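Tryptophane-5-halogenase (Microbispora sp. ATCC PTA-5024, PDB 5UAO) probably catalyses the FAD-dependent chlorination of a tryptophan at C5 in a lanthipeptide during NAI-107 biosynthesis. Local coordinates at residues Gly41-Ala45 / Val57-Glu61; Glu141-Met147 / Ala495-Ala499; Glu151-Tyr157 / Leu498-Arg504. One frame throughout, in Å; residues are numbered along the deposited sequence.

Interaction 1 (Gly41-Ala45 / Val57-Glu61); sequences GYLTA and VALVE. With FAD (flavin-adenine dinucleotide), chain E.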
loop_
_atom_site.group_PDB
_atom_site.type_symbol
_atom_site.label_atom_id
_atom_site.label_comp_id
_atom_site.label_asym_id
_atom_site.label_seq_id
_atom_site.Cartn_x
_atom_site.Cartn_y
_atom_site.Cartn_z
ATOM N N GLY A 41 10.289 -4.284 -26.148
ATOM C CA GLY A 41 10.900 -5.558 -26.454
ATOM C C GLY A 41 12.391 -5.546 -26.057
ATOM O O GLY A 41 12.874 -6.485 -25.409
ATOM N N TYR A 42 13.080 -4.458 -26.376
ATOM C CA TYR A 42 14.534 -4.398 -26.086
ATOM C C TYR A 42 14.809 -4.312 -24.591
ATOM O O TYR A 42 15.706 -5.023 -24.096
ATOM C CB TYR A 42 15.270 -3.330 -26.917
ATOM C CG TYR A 42 15.562 -3.877 -28.355
ATOM C CD1 TYR A 42 16.591 -4.764 -28.570
ATOM C CD2 TYR A 42 14.752 -3.578 -29.433
ATOM C CE1 TYR A 42 16.809 -5.320 -29.810
ATOM C CE2 TYR A 42 14.988 -4.104 -30.687
ATOM C CZ TYR A 42 16.043 -4.987 -30.856
ATOM O OH TYR A 42 16.334 -5.524 -32.081
ATOM N N LEU A 43 14.015 -3.514 -23.865
ATOM C CA LEU A 43 14.193 -3.463 -22.458
ATOM C C LEU A 43 13.908 -4.788 -21.796
ATOM O O LEU A 43 14.612 -5.185 -20.870
ATOM C CB LEU A 43 13.380 -2.328 -21.826
ATOM C CG LEU A 43 13.731 -0.900 -22.258
ATOM C CD1 LEU A 43 12.714 0.011 -21.680
ATOM C CD2 LEU A 43 15.130 -0.432 -21.785
ATOM N N THR A 44 12.896 -5.517 -22.247
ATOM C CA THR A 44 12.625 -6.815 -21.682
ATOM C C THR A 44 13.741 -7.791 -21.977
ATOM O O THR A 44 14.181 -8.504 -21.052
ATOM C CB THR A 44 11.363 -7.432 -22.303
ATOM O OG1 THR A 44 10.281 -6.548 -22.068
ATOM C CG2 THR A 44 11.064 -8.754 -21.698
ATOM N N ALA A 45 14.207 -7.832 -23.228
ATOM C CA ALA A 45 15.274 -8.780 -23.592
ATOM C C ALA A 45 16.594 -8.488 -22.813
ATOM O O ALA A 45 17.241 -9.404 -22.326
ATOM C CB ALA A 45 15.523 -8.712 -25.091
ATOM N N VAL A 57 17.735 -16.032 -24.955
ATOM C CA VAL A 57 16.724 -15.017 -25.154
ATOM C C VAL A 57 16.806 -14.551 -26.596
ATOM O O VAL A 57 17.857 -14.118 -27.072
ATOM C CB VAL A 57 16.965 -13.841 -24.206
ATOM C CG1 VAL A 57 16.004 -12.695 -24.510
ATOM C CG2 VAL A 57 16.822 -14.278 -22.751
ATOM N N ALA A 58 15.693 -14.643 -27.307
ATOM C CA ALA A 58 15.603 -14.292 -28.723
ATOM C C ALA A 58 14.626 -13.142 -28.842
ATOM O O ALA A 58 13.593 -13.169 -28.170
ATOM C CB ALA A 58 15.081 -15.487 -29.502
ATOM N N LEU A 59 14.956 -12.120 -29.620
ATOM C CA LEU A 59 14.052 -11.079 -29.950
ATOM C C LEU A 59 13.607 -11.227 -31.415
ATOM O O LEU A 59 14.459 -11.192 -32.304
ATOM C CB LEU A 59 14.694 -9.689 -29.683
ATOM C CG LEU A 59 13.687 -8.523 -29.753
ATOM C CD1 LEU A 59 13.961 -7.394 -28.762
ATOM C CD2 LEU A 59 13.593 -7.938 -31.162
ATOM N N VAL A 60 12.273 -11.303 -31.637
ATOM C CA VAL A 60 11.625 -11.455 -32.939
ATOM C C VAL A 60 10.923 -10.157 -33.353
ATOM O O VAL A 60 10.127 -9.604 -32.609
ATOM C CB VAL A 60 10.570 -12.579 -32.919
ATOM C CG1 VAL A 60 9.865 -12.769 -34.285
ATOM C CG2 VAL A 60 11.144 -13.913 -32.395
ATOM N N GLU A 61 11.246 -9.624 -34.510
ATOM C CA GLU A 61 10.585 -8.412 -34.978
ATOM C C GLU A 61 10.500 -8.328 -36.503
ATOM O O GLU A 61 11.337 -8.884 -37.261
ATOM C CB GLU A 61 11.256 -7.149 -34.456
ATOM C CG GLU A 61 12.681 -6.977 -34.888
ATOM C CD GLU A 61 13.322 -5.663 -34.498
ATOM O OE1 GLU A 61 12.668 -4.604 -34.505
ATOM O OE2 GLU A 61 14.515 -5.681 -34.193
HETATM P PA FAD E . 5.857 -0.615 -30.543
HETATM O O1A FAD E . 6.902 0.497 -30.455
HETATM O O2A FAD E . 4.504 -0.424 -31.255
HETATM O O5B FAD E . 6.555 -1.971 -31.052
HETATM C C5B FAD E . 5.875 -3.115 -31.527
HETATM C C4B FAD E . 6.919 -4.056 -32.100
HETATM O O4B FAD E . 6.142 -5.237 -32.316
HETATM C C3B FAD E . 7.566 -3.685 -33.450
HETATM O O3B FAD E . 9.047 -4.004 -33.498
HETATM C C2B FAD E . 6.808 -4.551 -34.461
HETATM O O2B FAD E . 7.554 -4.892 -35.699
HETATM C C1B FAD E . 6.499 -5.773 -33.594
HETATM N N9A FAD E . 5.399 -6.583 -34.170
HETATM C C8A FAD E . 4.075 -6.249 -34.217
HETATM N N7A FAD E . 3.376 -7.259 -34.803
HETATM C C5A FAD E . 4.274 -8.217 -35.145
HETATM C C6A FAD E . 4.190 -9.492 -35.848
HETATM N N6A FAD E . 2.976 -9.950 -36.275
HETATM N N1A FAD E . 5.311 -10.183 -35.991
HETATM C C2A FAD E . 6.509 -9.755 -35.545
HETATM N N3A FAD E . 6.649 -8.584 -34.921
HETATM C C4A FAD E . 5.577 -7.798 -34.710
HETATM N N1 FAD E . 6.099 6.699 -23.061
HETATM C C2 FAD E . 6.956 7.391 -22.235
HETATM O O2 FAD E . 7.591 6.787 -21.312
HETATM N N3 FAD E . 7.161 8.727 -22.389
HETATM C C4 FAD E . 6.557 9.463 -23.344
HETATM O O4 FAD E . 6.803 10.708 -23.391
HETATM C C4X FAD E . 5.616 8.753 -24.275
HETATM N N5 FAD E . 4.895 9.392 -25.238
HETATM C C5X FAD E . 4.048 8.736 -26.066
HETATM C C6 FAD E . 3.345 9.452 -27.027
HETATM C C7 FAD E . 2.444 8.826 -27.870
HETATM C C7M FAD E . 1.687 9.560 -28.938
HETATM C C8 FAD E . 2.266 7.378 -27.792
HETATM C C8M FAD E . 1.286 6.706 -28.732
HETATM C C9 FAD E . 2.957 6.664 -26.829
HETATM C C9A FAD E . 3.838 7.264 -25.927
HETATM N N10 FAD E . 4.542 6.528 -24.912
HETATM C C10 FAD E . 5.421 7.285 -24.072
HETATM C "C1'" FAD E . 4.521 5.047 -24.711
HETATM C "C2'" FAD E . 5.912 4.581 -25.359
HETATM O "O2'" FAD E . 5.843 5.176 -26.649
HETATM C "C3'" FAD E . 6.407 3.208 -25.940
HETATM O "O3'" FAD E . 7.569 3.131 -26.848
HETATM C "C4'" FAD E . 5.480 2.819 -27.055
HETATM O "O4'" FAD E . 4.349 3.737 -27.141
HETATM C "C5'" FAD E . 5.231 1.322 -26.866
HETATM O "O5'" FAD E . 6.378 0.592 -27.192
HETATM P P FAD E . 6.057 -0.942 -27.663
HETATM O O1P FAD E . 5.078 -1.552 -26.754
HETATM O O2P FAD E . 7.459 -1.538 -27.713
HETATM O O3P FAD E . 5.308 -0.991 -29.048
#
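Tyr-42 lays the face of its ring on Leu-59 and turns its hydroxyl to Glu-61, joining helix 39-51 to strand 56-61 in the beta-alpha-beta unit of a Rossmann-type FAD-binding fold. Helix and strand run nearly antiparallel, as the return limb of such a crossover does. The two side chains cross at about a right angle: CD1 of Leu-59 sits 3.6 Å from the centroid of the Tyr-42 ring and only 7° off its normal, a centred CH-pi contact. The same methyl lies 3.6 Å from Gly-41 C, against the backbone of the residue that fits the last glycine of a GxGxxG pattern. One turn further on, Ala-45 CB rests on Val-57 CG1 at 4.1 Å; this branch stands anti to the backbone N (chi1 174°), which turns it to the helix.

At the other end the Tyr-42 hydroxyl donates to Glu-61 OE2, the carboxylate plane turned 61° from the ring. His-196 of strand 195-208 also bonds OE2, so two partners hold this oxygen beside the FAD ribose. OE1 of Glu-61 lies 3.8 Å from FAD O3B, while OE2 takes the Tyr-42 OH bond at 2.8 Å, on its syn side, though well out of the carboxylate plane.

Interaction 2 (Glu141-Met147 / Ala495-Ala499); sequences EATLQAM and ARSLA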
loop_
_atom_site.group_PDB
_atom_site.type_symbol
_atom_site.label_atom_id
_atom_site.label_comp_id
_atom_site.label_asym_id
_atom_site.label_seq_id
_atom_site.Cartn_x
_atom_site.Cartn_y
_atom_site.Cartn_z
ATOM N N GLU A 141 7.041 28.111 -6.089
ATOM C CA GLU A 141 8.127 28.143 -5.136
ATOM C C GLU A 141 7.998 27.059 -4.089
ATOM O O GLU A 141 8.590 27.173 -2.983
ATOM C CB GLU A 141 8.213 29.572 -4.486
ATOM C CG GLU A 141 8.660 30.610 -5.543
ATOM C CD GLU A 141 9.221 31.905 -4.945
ATOM O OE1 GLU A 141 9.183 32.096 -3.695
ATOM O OE2 GLU A 141 9.701 32.740 -5.731
ATOM N N ALA A 142 7.311 25.964 -4.464
ATOM C CA ALA A 142 7.114 24.904 -3.543
ATOM C C ALA A 142 8.359 24.060 -3.308
ATOM O O ALA A 142 8.450 23.405 -2.263
ATOM C CB ALA A 142 5.990 24.002 -3.962
ATOM N N THR A 143 9.284 24.065 -4.245
ATOM C CA THR A 143 10.511 23.301 -4.127
ATOM C C THR A 143 11.630 24.035 -4.888
ATOM O O THR A 143 11.382 24.966 -5.654
ATOM C CB THR A 143 10.376 21.846 -4.696
ATOM O OG1 THR A 143 10.457 21.851 -6.122
ATOM C CG2 THR A 143 9.082 21.101 -4.258
ATOM N N LEU A 144 12.870 23.576 -4.681
ATOM C CA LEU A 144 14.034 24.096 -5.398
ATOM C C LEU A 144 13.931 23.796 -6.895
ATOM O O LEU A 144 14.198 24.667 -7.668
ATOM C CB LEU A 144 15.329 23.489 -4.812
ATOM C CG LEU A 144 16.719 23.868 -5.403
ATOM C CD1 LEU A 144 16.938 25.358 -5.406
ATOM C CD2 LEU A 144 17.895 23.185 -4.687
ATOM N N GLN A 145 13.517 22.572 -7.292
ATOM C CA GLN A 145 13.417 22.267 -8.695
ATOM C C GLN A 145 12.346 23.112 -9.356
ATOM O O GLN A 145 12.451 23.473 -10.547
ATOM C CB GLN A 145 13.125 20.793 -8.938
ATOM C CG GLN A 145 14.321 19.902 -9.058
ATOM C CD GLN A 145 13.931 18.470 -9.423
ATOM O OE1 GLN A 145 12.773 18.038 -9.229
ATOM N NE2 GLN A 145 14.914 17.710 -9.903
ATOM N N ALA A 146 11.310 23.458 -8.597
ATOM C CA ALA A 146 10.278 24.351 -9.169
ATOM C C ALA A 146 10.881 25.677 -9.519
ATOM O O ALA A 146 10.541 26.243 -10.563
ATOM C CB ALA A 146 9.096 24.537 -8.253
ATOM N N MET A 147 11.773 26.182 -8.660
ATOM C CA MET A 147 12.520 27.447 -8.959
ATOM C C MET A 147 13.573 27.290 -10.089
ATOM O O MET A 147 13.742 28.155 -10.923
ATOM C CB MET A 147 13.174 28.005 -7.702
ATOM C CG MET A 147 12.208 28.421 -6.610
ATOM S SD MET A 147 13.073 28.791 -5.077
ATOM C CE MET A 147 11.714 29.212 -4.009
ATOM N N ALA A 495 16.829 28.872 -1.357
ATOM C CA ALA A 495 16.513 28.151 -2.604
ATOM C C ALA A 495 16.585 29.018 -3.889
ATOM O O ALA A 495 17.165 28.574 -4.892
ATOM C CB ALA A 495 15.147 27.464 -2.502
ATOM N N ARG A 496 16.000 30.214 -3.835
ATOM C CA ARG A 496 16.003 31.162 -4.979
ATOM C C ARG A 496 17.429 31.508 -5.355
ATOM O O ARG A 496 17.785 31.564 -6.525
ATOM C CB ARG A 496 15.239 32.463 -4.675
ATOM C CG ARG A 496 13.725 32.299 -4.547
ATOM C CD ARG A 496 12.907 33.597 -4.739
ATOM N NE ARG A 496 12.157 33.961 -3.536
ATOM C CZ ARG A 496 12.610 34.706 -2.518
ATOM N NH1 ARG A 496 13.831 35.247 -2.493
ATOM N NH2 ARG A 496 11.801 34.941 -1.509
ATOM N N SER A 497 18.241 31.728 -4.331
ATOM C CA SER A 497 19.677 31.902 -4.477
ATOM C C SER A 497 20.355 30.802 -5.295
ATOM O O SER A 497 20.981 31.079 -6.336
ATOM C CB SER A 497 20.305 31.987 -3.097
ATOM O OG SER A 497 21.581 32.506 -3.259
ATOM N N LEU A 498 20.220 29.568 -4.838
ATOM C CA LEU A 498 20.686 28.434 -5.580
ATOM C C LEU A 498 20.070 28.311 -6.971
ATOM O O LEU A 498 20.747 27.911 -7.917
ATOM C CB LEU A 498 20.373 27.136 -4.814
ATOM C CG LEU A 498 21.237 26.741 -3.644
ATOM C CD1 LEU A 498 20.696 25.511 -2.953
ATOM C CD2 LEU A 498 22.652 26.531 -4.140
ATOM N N ALA A 499 18.778 28.566 -7.112
ATOM C CA ALA A 499 18.181 28.350 -8.423
ATOM C C ALA A 499 18.699 29.370 -9.461
ATOM O O ALA A 499 19.028 29.017 -10.610
ATOM C CB ALA A 499 16.639 28.373 -8.332
#
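Leu-144 and Met-147, three residues apart at the start of helix 144-151, face Ala-495 and Ala-499 of helix 485-501, with CA atoms 5.5 Å apart for Leu-144 and Ala-495 and 5.8 Å for Met-147 and Ala-499. This is a close helix-helix contact in which alanines let the backbones approach. Thr-143 is the N-cap of the shorter helix, its OG1 accepting from Ala-146 N.

The leucine and methionine reach over the alanines by different routes. In Leu-144 CG is anti to the backbone N (chi1 180°), which swings CD1 across to the other helix, 3.3 Å from Ala-495 O and against the CB of Leu-498; the two leucine side chains cross at about a right angle. Met-147 sets its CB on Ala-499 CB at 3.5 Å, then runs extended along the neighbouring helix, so that SD lies over Ala-495 CB at 3.6 Å and CE reaches Arg-496 CG. Trp-488, earlier on helix 485-501, also touches Glu-141.

At the solvent-facing margin Glu-141 meets Arg-496 at the edge of its guanidinium, the carboxylate plane turned 45° from it. The salt bridge is long and engages the inner nitrogen: Glu-141 OE2 stands 3.5 Å from Arg-496 NE.

Interaction 3 (Glu151-Tyr157 / Leu498-Arg504); sequences EDRVPVY and LASRGLR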
loop_
_atom_site.group_PDB
_atom_site.type_symbol
_atom_site.label_atom_id
_atom_site.label_comp_id
_atom_site.label_asym_id
_atom_site.label_seq_id
_atom_site.Cartn_x
_atom_site.Cartn_y
_atom_site.Cartn_z
ATOM N N GLU A 151 13.466 29.431 -13.645
ATOM C CA GLU A 151 14.690 30.100 -14.104
ATOM C C GLU A 151 15.257 29.508 -15.387
ATOM O O GLU A 151 16.184 30.088 -15.937
ATOM C CB GLU A 151 15.780 30.007 -13.049
ATOM C CG GLU A 151 15.402 30.567 -11.702
ATOM C CD GLU A 151 15.671 32.057 -11.560
ATOM O OE1 GLU A 151 16.349 32.664 -12.426
ATOM O OE2 GLU A 151 15.207 32.598 -10.534
ATOM N N ASP A 152 14.728 28.379 -15.885
ATOM C CA ASP A 152 15.356 27.614 -16.957
ATOM C C ASP A 152 16.850 27.346 -16.657
ATOM O O ASP A 152 17.715 27.512 -17.520
ATOM C CB ASP A 152 15.192 28.283 -18.352
ATOM C CG ASP A 152 13.748 28.192 -18.891
ATOM O OD1 ASP A 152 13.147 27.157 -18.785
ATOM O OD2 ASP A 152 13.175 29.186 -19.379
ATOM N N ARG A 153 17.148 26.883 -15.444
ATOM C CA ARG A 153 18.524 26.571 -15.072
ATOM C C ARG A 153 18.527 25.192 -14.442
ATOM O O ARG A 153 17.445 24.621 -14.168
ATOM C CB ARG A 153 19.040 27.666 -14.096
ATOM C CG ARG A 153 19.474 28.938 -14.809
ATOM C CD ARG A 153 19.747 30.035 -13.806
ATOM N NE ARG A 153 19.925 31.319 -14.466
ATOM C CZ ARG A 153 20.990 31.660 -15.172
ATOM N NH1 ARG A 153 21.999 30.823 -15.317
ATOM N NH2 ARG A 153 21.034 32.853 -15.767
ATOM N N VAL A 154 19.710 24.644 -14.200
ATOM C CA VAL A 154 19.860 23.305 -13.651
ATOM C C VAL A 154 20.833 23.366 -12.461
ATOM O O VAL A 154 21.668 24.253 -12.419
ATOM C CB VAL A 154 20.343 22.280 -14.700
ATOM C CG1 VAL A 154 19.373 22.124 -15.860
ATOM C CG2 VAL A 154 21.725 22.640 -15.277
ATOM N N PRO A 155 20.720 22.437 -11.500
ATOM C CA PRO A 155 21.450 22.593 -10.229
ATOM C C PRO A 155 22.928 22.056 -10.331
ATOM O O PRO A 155 23.332 21.068 -9.689
ATOM C CB PRO A 155 20.548 21.844 -9.251
ATOM C CG PRO A 155 19.959 20.701 -10.081
ATOM C CD PRO A 155 19.755 21.305 -11.433
ATOM N N VAL A 156 23.660 22.685 -11.236
ATOM C CA VAL A 156 25.053 22.354 -11.522
ATOM C C VAL A 156 25.741 23.717 -11.516
ATOM O O VAL A 156 25.140 24.718 -11.962
ATOM C CB VAL A 156 25.248 21.657 -12.875
ATOM C CG1 VAL A 156 26.735 21.264 -13.091
ATOM C CG2 VAL A 156 24.377 20.413 -12.984
ATOM N N TYR A 157 26.970 23.759 -10.996
ATOM C CA TYR A 157 27.638 25.039 -10.669
ATOM C C TYR A 157 29.113 24.948 -10.960
ATOM O O TYR A 157 29.751 23.929 -10.668
ATOM C CB TYR A 157 27.464 25.336 -9.200
ATOM C CG TYR A 157 26.000 25.379 -8.782
ATOM C CD1 TYR A 157 25.315 24.211 -8.407
ATOM C CD2 TYR A 157 25.281 26.595 -8.796
ATOM C CE1 TYR A 157 23.970 24.263 -8.049
ATOM C CE2 TYR A 157 23.930 26.643 -8.435
ATOM C CZ TYR A 157 23.277 25.478 -8.098
ATOM O OH TYR A 157 21.960 25.532 -7.734
ATOM N N LEU A 498 20.220 29.568 -4.838
ATOM C CA LEU A 498 20.686 28.434 -5.580
ATOM C C LEU A 498 20.070 28.311 -6.971
ATOM O O LEU A 498 20.747 27.911 -7.917
ATOM C CB LEU A 498 20.373 27.136 -4.814
ATOM C CG LEU A 498 21.237 26.741 -3.644
ATOM C CD1 LEU A 498 20.696 25.511 -2.953
ATOM C CD2 LEU A 498 22.652 26.531 -4.140
ATOM N N ALA A 499 18.778 28.566 -7.112
ATOM C CA ALA A 499 18.181 28.350 -8.423
ATOM C C ALA A 499 18.699 29.370 -9.461
ATOM O O ALA A 499 19.028 29.017 -10.610
ATOM C CB ALA A 499 16.639 28.373 -8.332
ATOM N N SER A 500 18.794 30.632 -9.061
ATOM C CA SER A 500 19.310 31.666 -9.961
ATOM C C SER A 500 20.797 31.527 -10.380
ATOM O O SER A 500 21.164 32.109 -11.373
ATOM C CB SER A 500 19.093 33.056 -9.382
ATOM O OG SER A 500 19.708 33.142 -8.127
ATOM N N ARG A 501 21.619 30.802 -9.624
ATOM C CA ARG A 501 23.041 30.624 -9.930
ATOM C C ARG A 501 23.350 29.332 -10.705
ATOM O O ARG A 501 24.495 29.106 -11.102
ATOM C CB ARG A 501 23.864 30.625 -8.632
ATOM C CG ARG A 501 23.623 31.897 -7.858
ATOM C CD ARG A 501 24.707 32.198 -6.866
ATOM N NE ARG A 501 24.873 31.157 -5.853
ATOM C CZ ARG A 501 24.153 31.066 -4.735
ATOM N NH1 ARG A 501 23.173 31.933 -4.505
ATOM N NH2 ARG A 501 24.392 30.098 -3.844
ATOM N N GLY A 502 22.334 28.488 -10.963
ATOM C CA GLY A 502 22.579 27.253 -11.695
ATOM C C GLY A 502 23.001 27.539 -13.114
ATOM O O GLY A 502 22.659 28.557 -13.688
ATOM N N LEU A 503 23.749 26.632 -13.696
ATOM C CA LEU A 503 24.136 26.746 -15.107
ATOM C C LEU A 503 22.872 26.607 -16.011
ATOM O O LEU A 503 21.836 26.106 -15.593
ATOM C CB LEU A 503 25.191 25.684 -15.444
ATOM C CG LEU A 503 26.549 25.772 -14.670
ATOM C CD1 LEU A 503 27.473 24.672 -15.111
ATOM C CD2 LEU A 503 27.212 27.112 -14.887
ATOM N N ARG A 504 22.983 27.095 -17.218
ATOM C CA ARG A 504 22.088 26.680 -18.289
ATOM C C ARG A 504 22.333 25.268 -18.566
ATOM O O ARG A 504 23.498 24.818 -18.449
ATOM C CB ARG A 504 22.354 27.463 -19.534
ATOM C CG ARG A 504 22.004 28.921 -19.329
ATOM C CD ARG A 504 20.528 29.159 -19.077
ATOM N NE ARG A 504 20.304 30.606 -18.969
ATOM C CZ ARG A 504 19.210 31.184 -18.454
ATOM N NH1 ARG A 504 18.187 30.475 -17.996
ATOM N NH2 ARG A 504 19.125 32.497 -18.406
HETATM O O HOH W 1 19.029 34.099 -12.765
#
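Arg-153 and Arg-504 stack their guanidinium groups, centres 3.8 Å apart and planes at 23°, an offset pairing of like charges. The repulsion is probably eased by backbone carbonyls that receive both groups. Arg-153 extends from CG to NE and gives NH1 to Gly-502 O at 2.9 Å, nearly in line with the carbonyl; Ser-500 O lies over the guanidinium face turned from Arg-504. Arg-504 bends at chi2 (-65°), which folds its tip back over the other segment, where NH1 bonds Asp-152 O at 3.0 Å from above the carbonyl plane, and more weakly Glu-151 O. Asp-152 closes helix 144-151 in a Schellman motif, so Arg-504 grips carbonyls at that helix's C-terminal end. A leucine in place of Arg-153 would probably leave Gly-502 O without this donor and the Arg-504 guanidinium without its stacking partner, freer to turn.

Backbone bonds join the chain leaving helix 144-151 to the link between helices 485-501 and 505-514. Val-154 N donates to Leu-503 O, and Leu-503 N to Val-156 O, on either side of an inverse gamma turn centred on Pro-155. Gly-502 CA comes within 3.2 Å of Val-154 O, too close for a side chain directed there.

The Tyr-157 hydroxyl donates to Leu-498 O at 2.7 Å, from above the carbonyl plane. A water spans Glu-151 OE1 and Ser-500 O.

Among apolar contacts, Val-156 CG1 meets Leu-503 CD1 at 4.0 Å. Tyr-157 brings its ring edge to the C-terminal part of helix 485-501, with CE2 against Arg-501 CB and CZ 4.1 Å from Leu-498 CD2.

How the interactions relate
Interaction 1 closes first along the chain, within a short beta-alpha-beta unit at the FAD site. Interactions 2 and 3 come later and span some 350 residues each, bringing helix 485-501 back to helix 144-151 and the chain that follows it. These two share Leu-498 and Ala-499, their centres 9 Å apart: interaction 2 joins the start of helix 144-151 to helix 485-501, and interaction 3 takes up the chain running on into strand 156-159 and the exit towards helix 505-514. Interaction 1 lies about 42 and 40 Å away, centre to centre. The enzyme thus pairs a local nucleotide-binding unit with a distant contact region where helix 485-501 packs on the chain around helix 144-151.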